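PDB 2GHS: AGR_C_1268p from Agrobacterium tumefaciens str. C58, which probably acts as a metal-dependent gluconolactonase of the SMP-30/regucalcin family, binding one divalent cation per subunit and opening sugar lactones. Local coordinates for residues M48-G53 / Q272-A277; G133-D138 / G150-K155; G161-V166 / A176-P181; V196-N201 / G231-V236. One frame throughout, in Å; residues are numbered along the deposited sequence.

Contact 1: M48-G53 / Q272-A277. With EDO (1,2-ethanediol), chain D.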
loop_
_atom_site.group_PDB
_atom_site.type_symbol
_atom_site.label_atom_id
_atom_site.label_comp_id
_atom_site.label_asym_id
_atom_site.label_seq_id
_atom_site.Cartn_x
_atom_site.Cartn_y
_atom_site.Cartn_z
HETATM N N MSE A 48 -7.864 0.406 -13.247
HETATM C CA MSE A 48 -7.260 1.559 -12.611
HETATM C C MSE A 48 -6.030 1.976 -13.376
HETATM O O MSE A 48 -5.170 1.151 -13.675
HETATM C CB MSE A 48 -6.785 1.213 -11.202
HETATM C CG MSE A 48 -7.827 0.659 -10.294
HETATM SE SE MSE A 48 -9.191 1.998 -9.755
HETATM C CE MSE A 48 -10.498 1.556 -11.072
ATOM N N LEU A 49 -5.913 3.270 -13.641
ATOM C CA LEU A 49 -4.670 3.802 -14.211
ATOM C C LEU A 49 -3.534 3.543 -13.234
ATOM O O LEU A 49 -2.481 3.032 -13.623
ATOM C CB LEU A 49 -4.834 5.283 -14.522
ATOM C CG LEU A 49 -3.636 5.998 -15.085
ATOM C CD1 LEU A 49 -3.284 5.364 -16.403
ATOM C CD2 LEU A 49 -3.994 7.501 -15.202
ATOM N N LEU A 50 -3.766 3.823 -11.947
ATOM C CA LEU A 50 -2.751 3.551 -10.928
ATOM C C LEU A 50 -3.460 3.153 -9.641
ATOM O O LEU A 50 -3.680 3.975 -8.730
ATOM C CB LEU A 50 -1.806 4.750 -10.751
ATOM C CG LEU A 50 -0.621 4.507 -9.805
ATOM C CD1 LEU A 50 0.102 3.254 -10.152
ATOM C CD2 LEU A 50 0.349 5.698 -9.784
ATOM N N GLY A 51 -3.869 1.887 -9.587
ATOM C CA GLY A 51 -4.528 1.371 -8.426
ATOM C C GLY A 51 -3.510 1.236 -7.323
ATOM O O GLY A 51 -2.418 0.677 -7.572
ATOM N N GLU A 52 -3.827 1.743 -6.118
ATOM C CA GLU A 52 -2.869 1.716 -5.001
ATOM C C GLU A 52 -3.505 1.889 -3.635
ATOM O O GLU A 52 -4.690 2.254 -3.512
ATOM C CB GLU A 52 -1.804 2.834 -5.161
ATOM C CG GLU A 52 -0.421 2.425 -5.719
ATOM C CD GLU A 52 0.441 1.525 -4.774
ATOM O OE1 GLU A 52 -0.082 1.099 -3.693
ATOM O OE2 GLU A 52 1.636 1.255 -5.150
ATOM N N GLY A 53 -2.719 1.608 -2.589
ATOM C CA GLY A 53 -3.180 1.885 -1.252
ATOM C C GLY A 53 -4.417 1.149 -0.725
ATOM O O GLY A 53 -5.173 1.734 0.057
ATOM N N GLN A 272 1.331 -5.093 -13.890
ATOM C CA GLN A 272 1.835 -3.968 -13.103
ATOM C C GLN A 272 1.194 -3.999 -11.716
ATOM O O GLN A 272 0.361 -3.158 -11.359
ATOM C CB GLN A 272 1.622 -2.653 -13.823
ATOM C CG GLN A 272 2.309 -2.640 -15.147
ATOM C CD GLN A 272 2.458 -1.316 -15.779
ATOM O OE1 GLN A 272 3.495 -1.063 -16.386
ATOM N NE2 GLN A 272 1.439 -0.470 -15.702
ATOM N N THR A 273 1.641 -5.003 -10.953
ATOM C CA THR A 273 1.047 -5.339 -9.668
ATOM C C THR A 273 1.501 -4.271 -8.670
ATOM O O THR A 273 2.714 -3.976 -8.572
ATOM C CB THR A 273 1.551 -6.685 -9.173
ATOM O OG1 THR A 273 1.830 -7.530 -10.262
ATOM C CG2 THR A 273 0.533 -7.351 -8.253
ATOM N N THR A 274 0.569 -3.689 -7.912
ATOM C CA THR A 274 0.963 -2.578 -7.038
ATOM C C THR A 274 0.908 -2.822 -5.527
ATOM O O THR A 274 1.794 -2.389 -4.838
ATOM C CB THR A 274 0.151 -1.320 -7.331
ATOM O OG1 THR A 274 -1.224 -1.633 -7.312
ATOM C CG2 THR A 274 0.528 -0.754 -8.686
ATOM N N CYS A 275 -0.093 -3.517 -5.022
ATOM C CA CYS A 275 -0.247 -3.634 -3.574
ATOM C C CYS A 275 -1.231 -4.718 -3.157
ATOM O O CYS A 275 -2.284 -4.837 -3.765
ATOM C CB CYS A 275 -0.685 -2.297 -2.949
ATOM S SG CYS A 275 -0.390 -2.190 -1.154
ATOM N N PRO A 276 -0.872 -5.497 -2.120
ATOM C CA PRO A 276 -1.858 -6.393 -1.497
ATOM C C PRO A 276 -2.604 -5.794 -0.294
ATOM O O PRO A 276 -2.159 -4.821 0.327
ATOM C CB PRO A 276 -0.996 -7.568 -1.071
ATOM C CG PRO A 276 0.351 -7.005 -0.856
ATOM C CD PRO A 276 0.446 -5.661 -1.492
ATOM N N ALA A 277 -3.695 -6.427 0.094
ATOM C CA ALA A 277 -4.419 -6.061 1.322
ATOM C C ALA A 277 -5.148 -7.293 1.867
ATOM O O ALA A 277 -5.682 -8.057 1.093
ATOM C CB ALA A 277 -5.402 -4.936 1.060
HETATM C C1 EDO D . 4.559 4.190 -7.787
HETATM O O1 EDO D . 3.320 4.851 -7.510
HETATM C C2 EDO D . 4.374 2.716 -7.399
HETATM O O2 EDO D . 4.089 2.578 -5.987
#

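Contact 2: G133-D138 / G150-K155. With K (potassium ion), chain B; EDO (1,2-ethanediol), chain D.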
loop_
_atom_site.group_PDB
_atom_site.type_symbol
_atom_site.label_atom_id
_atom_site.label_comp_id
_atom_site.label_asym_id
_atom_site.label_seq_id
_atom_site.Cartn_x
_atom_site.Cartn_y
_atom_site.Cartn_z
ATOM N N GLY A 133 6.193 19.664 -6.630
ATOM C CA GLY A 133 6.776 18.658 -7.485
ATOM C C GLY A 133 6.749 17.240 -6.949
ATOM O O GLY A 133 7.152 16.307 -7.662
ATOM N N ASN A 134 6.315 17.053 -5.689
ATOM C CA ASN A 134 6.243 15.764 -5.071
ATOM C C ASN A 134 4.801 15.316 -4.842
ATOM O O ASN A 134 3.893 16.165 -4.714
ATOM C CB ASN A 134 6.965 15.765 -3.689
ATOM C CG ASN A 134 8.487 15.536 -3.786
ATOM O OD1 ASN A 134 9.131 15.834 -4.807
ATOM N ND2 ASN A 134 9.054 14.975 -2.717
ATOM N N ARG A 135 4.592 14.011 -4.710
ATOM C CA ARG A 135 3.297 13.441 -4.309
ATOM C C ARG A 135 3.531 12.389 -3.227
ATOM O O ARG A 135 4.675 11.961 -2.987
ATOM C CB ARG A 135 2.559 12.846 -5.516
ATOM C CG ARG A 135 3.228 11.638 -6.211
ATOM C CD ARG A 135 2.196 11.020 -7.085
ATOM N NE ARG A 135 2.662 9.866 -7.824
ATOM C CZ ARG A 135 2.700 8.606 -7.394
ATOM N NH1 ARG A 135 2.355 8.262 -6.157
ATOM N NH2 ARG A 135 3.127 7.651 -8.238
ATOM N N SER A 136 2.460 12.017 -2.546
ATOM C CA SER A 136 2.528 10.884 -1.618
ATOM C C SER A 136 2.457 9.569 -2.355
ATOM O O SER A 136 1.910 9.477 -3.445
ATOM C CB SER A 136 1.457 10.935 -0.504
ATOM O OG SER A 136 0.145 10.939 -1.052
ATOM N N ASN A 137 2.956 8.517 -1.724
ATOM C CA ASN A 137 2.899 7.188 -2.313
ATOM C C ASN A 137 2.442 6.193 -1.224
ATOM O O ASN A 137 1.469 6.425 -0.506
ATOM C CB ASN A 137 4.254 6.842 -3.004
ATOM C CG ASN A 137 4.109 5.686 -4.008
ATOM O OD1 ASN A 137 3.206 5.732 -4.833
ATOM N ND2 ASN A 137 5.006 4.656 -3.946
ATOM N N ASP A 138 3.165 5.107 -1.093
ATOM C CA ASP A 138 2.841 3.993 -0.198
ATOM C C ASP A 138 2.775 4.451 1.268
ATOM O O ASP A 138 3.591 5.244 1.720
ATOM C CB ASP A 138 3.982 3.006 -0.334
ATOM C CG ASP A 138 3.760 1.741 0.463
ATOM O OD1 ASP A 138 2.639 1.153 0.401
ATOM O OD2 ASP A 138 4.728 1.318 1.140
ATOM N N GLY A 150 5.167 7.416 2.739
ATOM C CA GLY A 150 6.161 7.780 1.758
ATOM C C GLY A 150 5.750 8.896 0.832
ATOM O O GLY A 150 4.562 9.056 0.479
ATOM N N THR A 151 6.742 9.670 0.403
ATOM C CA THR A 151 6.526 10.675 -0.635
ATOM C C THR A 151 7.573 10.477 -1.739
ATOM O O THR A 151 8.579 9.756 -1.537
ATOM C CB THR A 151 6.667 12.081 -0.113
ATOM O OG1 THR A 151 8.015 12.265 0.332
ATOM C CG2 THR A 151 5.653 12.368 0.986
HETATM N N MSE A 152 7.397 11.128 -2.879
HETATM C CA MSE A 152 8.295 10.929 -4.033
HETATM C C MSE A 152 8.170 12.096 -4.977
HETATM O O MSE A 152 7.146 12.786 -5.000
HETATM C CB MSE A 152 7.942 9.615 -4.775
HETATM C CG MSE A 152 6.542 9.593 -5.303
HETATM SE SE MSE A 152 6.225 7.860 -6.142
HETATM C CE MSE A 152 7.237 8.094 -7.756
ATOM N N GLY A 153 9.205 12.350 -5.771
ATOM C CA GLY A 153 9.025 13.290 -6.887
ATOM C C GLY A 153 7.987 12.701 -7.816
ATOM O O GLY A 153 7.914 11.476 -7.986
ATOM N N ARG A 154 7.170 13.552 -8.449
ATOM C CA ARG A 154 6.125 13.044 -9.331
ATOM C C ARG A 154 6.704 12.263 -10.533
ATOM O O ARG A 154 6.006 11.413 -11.067
ATOM C CB ARG A 154 5.239 14.189 -9.822
ATOM C CG ARG A 154 4.386 14.790 -8.721
ATOM C CD ARG A 154 3.657 16.026 -9.172
ATOM N NE ARG A 154 2.942 16.679 -8.066
ATOM C CZ ARG A 154 1.759 16.265 -7.612
ATOM N NH1 ARG A 154 1.123 15.254 -8.155
ATOM N NH2 ARG A 154 1.183 16.895 -6.632
ATOM N N LYS A 155 7.943 12.552 -10.930
ATOM C CA LYS A 155 8.619 11.848 -12.027
ATOM C C LYS A 155 9.633 10.838 -11.484
ATOM O O LYS A 155 10.504 10.381 -12.214
ATOM C CB LYS A 155 9.290 12.834 -13.005
ATOM C CG LYS A 155 8.402 13.929 -13.561
ATOM C CD LYS A 155 9.211 14.982 -14.323
ATOM C CE LYS A 155 8.359 16.086 -14.972
ATOM N NZ LYS A 155 9.235 17.124 -15.609
HETATM K K K B . 3.470 17.739 -2.470
HETATM C C1 EDO D . 4.559 4.190 -7.787
HETATM O O1 EDO D . 3.320 4.851 -7.510
HETATM C C2 EDO D . 4.374 2.716 -7.399
HETATM O O2 EDO D . 4.089 2.578 -5.987
HETATM O O HOH W 1 3.389 10.912 -10.469
HETATM O O HOH W 2 4.338 15.220 -1.564
#

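Contact 3: G161-V166 / A176-P181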
loop_
_atom_site.group_PDB
_atom_site.type_symbol
_atom_site.label_atom_id
_atom_site.label_comp_id
_atom_site.label_asym_id
_atom_site.label_seq_id
_atom_site.Cartn_x
_atom_site.Cartn_y
_atom_site.Cartn_z
ATOM N N GLY A 161 12.307 11.688 -2.634
ATOM C CA GLY A 161 11.319 11.222 -1.640
ATOM C C GLY A 161 11.868 10.929 -0.249
ATOM O O GLY A 161 13.067 10.932 -0.012
ATOM N N SER A 162 10.938 10.702 0.660
ATOM C CA SER A 162 11.184 10.443 2.072
ATOM C C SER A 162 10.092 9.528 2.647
ATOM O O SER A 162 9.056 9.311 2.008
ATOM C CB SER A 162 11.130 11.757 2.843
ATOM O OG SER A 162 12.080 12.676 2.317
ATOM N N ILE A 163 10.346 9.027 3.844
ATOM C CA ILE A 163 9.361 8.320 4.661
ATOM C C ILE A 163 9.224 9.105 5.946
ATOM O O ILE A 163 10.216 9.432 6.618
ATOM C CB ILE A 163 9.712 6.858 4.919
ATOM C CG1 ILE A 163 9.640 6.127 3.581
ATOM C CG2 ILE A 163 8.755 6.230 5.919
ATOM C CD1 ILE A 163 10.092 4.668 3.631
ATOM N N TYR A 164 7.969 9.423 6.240
ATOM C CA TYR A 164 7.584 10.136 7.472
ATOM C C TYR A 164 6.745 9.294 8.415
ATOM O O TYR A 164 6.009 8.412 7.984
ATOM C CB TYR A 164 6.746 11.369 7.128
ATOM C CG TYR A 164 7.430 12.382 6.210
ATOM C CD1 TYR A 164 7.379 12.239 4.842
ATOM C CD2 TYR A 164 8.115 13.462 6.717
ATOM C CE1 TYR A 164 7.975 13.159 3.999
ATOM C CE2 TYR A 164 8.721 14.375 5.890
ATOM C CZ TYR A 164 8.636 14.220 4.522
ATOM O OH TYR A 164 9.254 15.162 3.691
ATOM N N HIS A 165 6.833 9.654 9.698
ATOM C CA HIS A 165 6.030 9.113 10.786
ATOM C C HIS A 165 5.073 10.195 11.191
ATOM O O HIS A 165 5.496 11.356 11.355
ATOM C CB HIS A 165 7.006 8.801 11.908
ATOM C CG HIS A 165 6.404 8.354 13.199
ATOM N ND1 HIS A 165 5.964 9.233 14.166
ATOM C CD2 HIS A 165 6.319 7.118 13.753
ATOM C CE1 HIS A 165 5.582 8.549 15.236
ATOM N NE2 HIS A 165 5.785 7.263 15.011
ATOM N N VAL A 166 3.800 9.830 11.319
ATOM C CA VAL A 166 2.748 10.787 11.716
ATOM C C VAL A 166 2.014 10.222 12.940
ATOM O O VAL A 166 1.455 9.139 12.886
ATOM C CB VAL A 166 1.765 11.034 10.599
ATOM C CG1 VAL A 166 0.869 12.191 10.989
ATOM C CG2 VAL A 166 2.496 11.334 9.262
ATOM N N ALA A 176 15.362 9.567 4.363
ATOM C CA ALA A 176 15.463 10.509 3.254
ATOM C C ALA A 176 16.090 9.861 2.025
ATOM O O ALA A 176 16.531 8.702 2.048
ATOM C CB ALA A 176 16.286 11.689 3.671
ATOM N N ASP A 177 16.126 10.621 0.937
ATOM C CA ASP A 177 16.874 10.253 -0.259
ATOM C C ASP A 177 16.357 8.962 -0.860
ATOM O O ASP A 177 17.126 8.139 -1.305
ATOM C CB ASP A 177 18.369 10.126 0.055
ATOM C CG ASP A 177 18.987 11.439 0.561
ATOM O OD1 ASP A 177 18.586 12.550 0.114
ATOM O OD2 ASP A 177 19.888 11.349 1.425
ATOM N N ILE A 178 15.033 8.802 -0.885
ATOM C CA ILE A 178 14.394 7.622 -1.475
ATOM C C ILE A 178 13.688 8.043 -2.766
ATOM O O ILE A 178 12.901 8.996 -2.769
ATOM C CB ILE A 178 13.355 7.000 -0.498
ATOM C CG1 ILE A 178 14.053 6.454 0.741
ATOM C CG2 ILE A 178 12.483 5.884 -1.193
ATOM C CD1 ILE A 178 13.111 6.212 1.911
ATOM N N SER A 179 13.908 7.306 -3.849
ATOM C CA SER A 179 13.273 7.683 -5.111
ATOM C C SER A 179 11.792 7.274 -5.177
ATOM O O SER A 179 10.964 8.065 -5.624
ATOM C CB SER A 179 14.045 7.089 -6.284
ATOM O OG SER A 179 15.403 7.583 -6.328
ATOM N N ILE A 180 11.499 6.026 -4.801
ATOM C CA ILE A 180 10.136 5.502 -4.792
ATOM C C ILE A 180 9.962 4.676 -3.524
ATOM O O ILE A 180 10.330 3.482 -3.477
ATOM C CB ILE A 180 9.781 4.636 -6.017
ATOM C CG1 ILE A 180 10.065 5.397 -7.337
ATOM C CG2 ILE A 180 8.312 4.166 -5.934
ATOM C CD1 ILE A 180 10.076 4.493 -8.531
ATOM N N PRO A 181 9.393 5.302 -2.488
ATOM C CA PRO A 181 9.181 4.526 -1.255
ATOM C C PRO A 181 8.093 3.510 -1.408
ATOM O O PRO A 181 7.081 3.757 -2.065
ATOM C CB PRO A 181 8.826 5.592 -0.212
ATOM C CG PRO A 181 8.298 6.701 -0.987
ATOM C CD PRO A 181 8.894 6.692 -2.343
#

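Contact 4: V196-N201 / G231-V236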
loop_
_atom_site.group_PDB
_atom_site.type_symbol
_atom_site.label_atom_id
_atom_site.label_comp_id
_atom_site.label_asym_id
_atom_site.label_seq_id
_atom_site.Cartn_x
_atom_site.Cartn_y
_atom_site.Cartn_z
ATOM N N VAL A 196 11.217 -0.278 1.240
ATOM C CA VAL A 196 12.116 -0.418 0.105
ATOM C C VAL A 196 12.103 0.884 -0.677
ATOM O O VAL A 196 11.153 1.653 -0.580
ATOM C CB VAL A 196 11.663 -1.575 -0.856
ATOM C CG1 VAL A 196 10.408 -1.212 -1.723
ATOM C CG2 VAL A 196 12.802 -2.057 -1.762
ATOM N N ASP A 197 13.171 1.104 -1.441
ATOM C CA ASP A 197 13.191 2.125 -2.500
ATOM C C ASP A 197 13.054 1.265 -3.758
ATOM O O ASP A 197 13.942 0.476 -4.086
ATOM C CB ASP A 197 14.469 2.918 -2.484
ATOM C CG ASP A 197 14.543 3.950 -3.608
ATOM O OD1 ASP A 197 13.708 3.928 -4.559
ATOM O OD2 ASP A 197 15.475 4.783 -3.539
ATOM N N THR A 198 11.920 1.369 -4.440
ATOM C CA THR A 198 11.637 0.506 -5.610
ATOM C C THR A 198 12.702 0.611 -6.698
ATOM O O THR A 198 12.913 -0.323 -7.432
ATOM C CB THR A 198 10.237 0.796 -6.184
ATOM O OG1 THR A 198 9.250 0.609 -5.159
ATOM C CG2 THR A 198 9.877 -0.156 -7.334
ATOM N N LYS A 199 13.380 1.746 -6.790
ATOM C CA LYS A 199 14.460 1.893 -7.769
ATOM C C LYS A 199 15.740 1.094 -7.413
ATOM O O LYS A 199 16.611 0.894 -8.277
ATOM C CB LYS A 199 14.810 3.366 -7.942
ATOM C CG LYS A 199 13.696 4.198 -8.566
ATOM N N VAL A 200 15.848 0.660 -6.151
ATOM C CA VAL A 200 17.030 -0.001 -5.609
ATOM C C VAL A 200 16.742 -1.476 -5.311
ATOM O O VAL A 200 17.578 -2.359 -5.581
ATOM C CB VAL A 200 17.492 0.739 -4.334
ATOM C CG1 VAL A 200 18.578 -0.037 -3.585
ATOM C CG2 VAL A 200 17.946 2.173 -4.666
ATOM N N ASN A 201 15.537 -1.769 -4.825
ATOM C CA ASN A 201 15.085 -3.148 -4.597
ATOM C C ASN A 201 15.869 -3.868 -3.493
ATOM O O ASN A 201 16.045 -5.091 -3.533
ATOM C CB ASN A 201 15.108 -3.984 -5.891
ATOM C CG ASN A 201 13.793 -3.938 -6.673
ATOM O OD1 ASN A 201 12.734 -3.561 -6.147
ATOM N ND2 ASN A 201 13.871 -4.315 -7.945
ATOM N N GLY A 231 9.895 -4.480 -9.916
ATOM C CA GLY A 231 10.062 -3.555 -8.795
ATOM C C GLY A 231 9.272 -3.971 -7.581
ATOM O O GLY A 231 8.115 -4.340 -7.722
HETATM N N MSE A 232 9.894 -3.924 -6.409
HETATM C CA MSE A 232 9.183 -4.242 -5.166
HETATM C C MSE A 232 8.266 -3.073 -4.850
HETATM O O MSE A 232 8.728 -1.951 -4.594
HETATM C CB MSE A 232 10.136 -4.514 -4.019
HETATM C CG MSE A 232 11.025 -5.692 -4.279
HETATM SE SE MSE A 232 12.149 -6.059 -2.705
HETATM C CE MSE A 232 11.021 -7.379 -1.839
ATOM N N ASP A 233 6.955 -3.338 -4.891
ATOM C CA ASP A 233 5.968 -2.290 -4.667
ATOM C C ASP A 233 5.359 -2.464 -3.257
ATOM O O ASP A 233 6.109 -2.646 -2.306
ATOM C CB ASP A 233 4.912 -2.316 -5.803
ATOM C CG ASP A 233 5.216 -1.337 -6.908
ATOM O OD1 ASP A 233 6.420 -1.098 -7.211
ATOM O OD2 ASP A 233 4.246 -0.809 -7.478
ATOM N N GLY A 234 4.022 -2.407 -3.100
ATOM C CA GLY A 234 3.418 -2.482 -1.775
ATOM C C GLY A 234 3.530 -3.855 -1.167
ATOM O O GLY A 234 3.664 -4.866 -1.887
ATOM N N SER A 235 3.548 -3.870 0.166
ATOM C CA SER A 235 3.607 -5.104 0.942
ATOM C C SER A 235 2.733 -5.127 2.169
ATOM O O SER A 235 2.486 -4.086 2.787
ATOM C CB SER A 235 5.019 -5.360 1.445
ATOM O OG SER A 235 5.942 -5.543 0.380
ATOM N N VAL A 236 2.319 -6.340 2.515
ATOM C CA VAL A 236 1.706 -6.638 3.827
ATOM C C VAL A 236 2.547 -7.698 4.520
ATOM O O VAL A 236 3.356 -8.367 3.919
ATOM C CB VAL A 236 0.234 -7.036 3.752
ATOM C CG1 VAL A 236 -0.624 -5.869 3.266
ATOM C CG2 VAL A 236 0.044 -8.287 2.894
#

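Contact 1: M48-G53 / Q272-A277
Thr274 turns OG1 into the gap between its backbone N and carbonyl carbon (chi1 52°), facing Gly51, while Glu52 bends at chi2 (-68°) and brings CD to 3.8 Å from Thr274 CB. Both residues stand on the innermost strands of adjoining blades in the SMP-30 beta-propeller, 51-57 and 273-279. These strands approach at 43° without a shared backbone ladder, so the join rests on side chains, one of them reaching a backbone oxygen. Its one hydrogen bond across the two segments is short: Thr274 OG1 donates to Gly51 O at 2.6 Å from above the carbonyl plane, and the same hydroxyl is bonded to Thr289 OG1. The Glu52 carboxylate is pinned at both oxygens. OE1 takes the backbone N-H of Gly53 on its anti lone pair (N to OE1 2.9 Å) and rests against Cys275 CB at 3.5 Å. OE2 accepts from O2 of a 1,2-ethanediol, also 2.9 Å away, probably a crystallisation additive lying in the central pocket. Glu52 is a predicted ligand of the divalent cation, so the join lies at the probable metal site. Leu50 adds methyl contacts: CD1 lies 4.3 Å from Thr274 CG2, CD2 3.8 Å from ethanediol O1.

Contact 2: G133-D138 / G150-K155
Arg135 lies alongside the selenomethionine Met152, both pointing the same way, with SE over one face of the guanidinium, toward its rim, and 3.7 Å from NH2. At the guanidinium edge, NH2 donates almost straight (175°) to ethanediol O1 at 2.9 Å, and O1 passes a bond on to Asn137 OD1 (2.8 Å). Asn137 ND2 holds the diol's other end, O2, at 3.1 Å and also donates to Pro181 O. NH1 bonds to both Asn137 OD1 and Ser136 O, which fixes the rotation of the group, while NE reaches Arg154 O through a water. Arg135 and Asn137 are predicted to bind the substrate. Behind them runs the antiparallel hairpin of strands 134-141 and 147-153, the two inner strands of a propeller blade. Arg135 and Met152 form a hydrogen-bonded pair, N to O 2.8 Å in each direction, with both side chains on one face. At the hairpin's open end Arg154 N donates to Gly133 O. Arg135 CB lies over one face of the Arg154 guanidinium; Arg154 NE bonds to Pro132 O and NH2 is salt-bridged to Asp108. Asn134 O binds the potassium ion at 2.8 Å, a site completed by Asp108, Glu128, Leu131 and water.

Contact 3: G161-V166 / A176-P181
Ile163 and Ile178 meet at a slant, CD1 against CD1 at 3.8 Å, while Pro181 slides past Ile163 in the opposite direction with CB 3.9 Å from Ile163 CG1. This small apolar cluster lies where one propeller blade hands the chain to the next. Strand 161-167 pairs in a hairpin with the start of strand 170-186, which turns a corner at Asp177 and carries on as the innermost strand of the following blade. Ile178 holds CG1 beside its backbone N (chi1 -65°), and the near-extended chi2 of 163° then carries CD1 to Ile163, where it touches CG1 as well as CD1. Phe195 of strand 192-197 packs on both isoleucines, and Met152 touches Pro181, so the cluster joins side chains from two blades. Beyond the corner the backbone pairing shrinks to one antiparallel hydrogen-bonded pair, Gly161 with Ile178, whose CA atoms are 4.7 Å apart. Ile178 N donates to Gly161 O at 3.0 Å, nearly straight at the hydrogen (169°) but from above the carbonyl plane. The return bond, Gly161 N to Ile178 O, is 2.8 Å long yet weak because it is bent. Pro181 CG rests 4.0 Å from Ser162 O.

Contact 4: V196-N201 / G231-V236
Thr198 OG1 is gripped by two groups: it donates to Met232 O at 2.7 Å and takes a hydrogen bond from Asn182 ND2. Its chi1 of -57° sets OG1 beside the backbone N; the CG2 methyl lies 3.7 Å from Gly231 CA and 3.6 Å from Asp233 OD1. The backbone N-H of the selenomethionine Met232 is held in turn by the Asn201 side chain, with N to OD1 2.9 Å and 167° at the hydrogen. Asn201 ND2 bonds to Gly230 O, so the amide is tied at both ends. Side chains thus engage both polar backbone atoms of Met232, with no backbone ladder between the two segments, where two propeller blades adjoin: strand 192-197 is the second of its blade, and 231-237 the innermost of the next. Val196 crosses Met232 at about a right angle, its CG1 4.0 Å from Met232 CB and 3.4 Å from Met232 O. The loop after strand 192-197 is braced from within. Asp197 OD1 accepts from Lys199 N (3.1 Å) in an Asx turn, and Asp197 O accepts from both Val200 N and Asn201 N. Asp233, the predicted proton donor/acceptor and a predicted metal ligand, follows Met232 directly, and its side chain touches Asn182 and Thr274.

All four contacts are largely buried, but contacts 2 and 3 reach the surface at Gly133 and at Ala176 and Asp177. Contact 2 is a regular hairpin within a blade; contacts 1 and 4 join adjoining blades chiefly through side chains gripping backbone atoms, and contact 3 mixes one backbone pair with apolar packing. Contacts 2 and 3 share a sheet, linked by Thr151 N to Ser162 O, and contact 3 passes to contact 4 through Ile180 O and Thr198 N. Around the central pocket, Glu52 of contact 1 and Asp233 of contact 4 bring carboxylates close, consistent with the predicted metal site, while contact 2 offers predicted substrate-binding residues and, farther out, binds potassium.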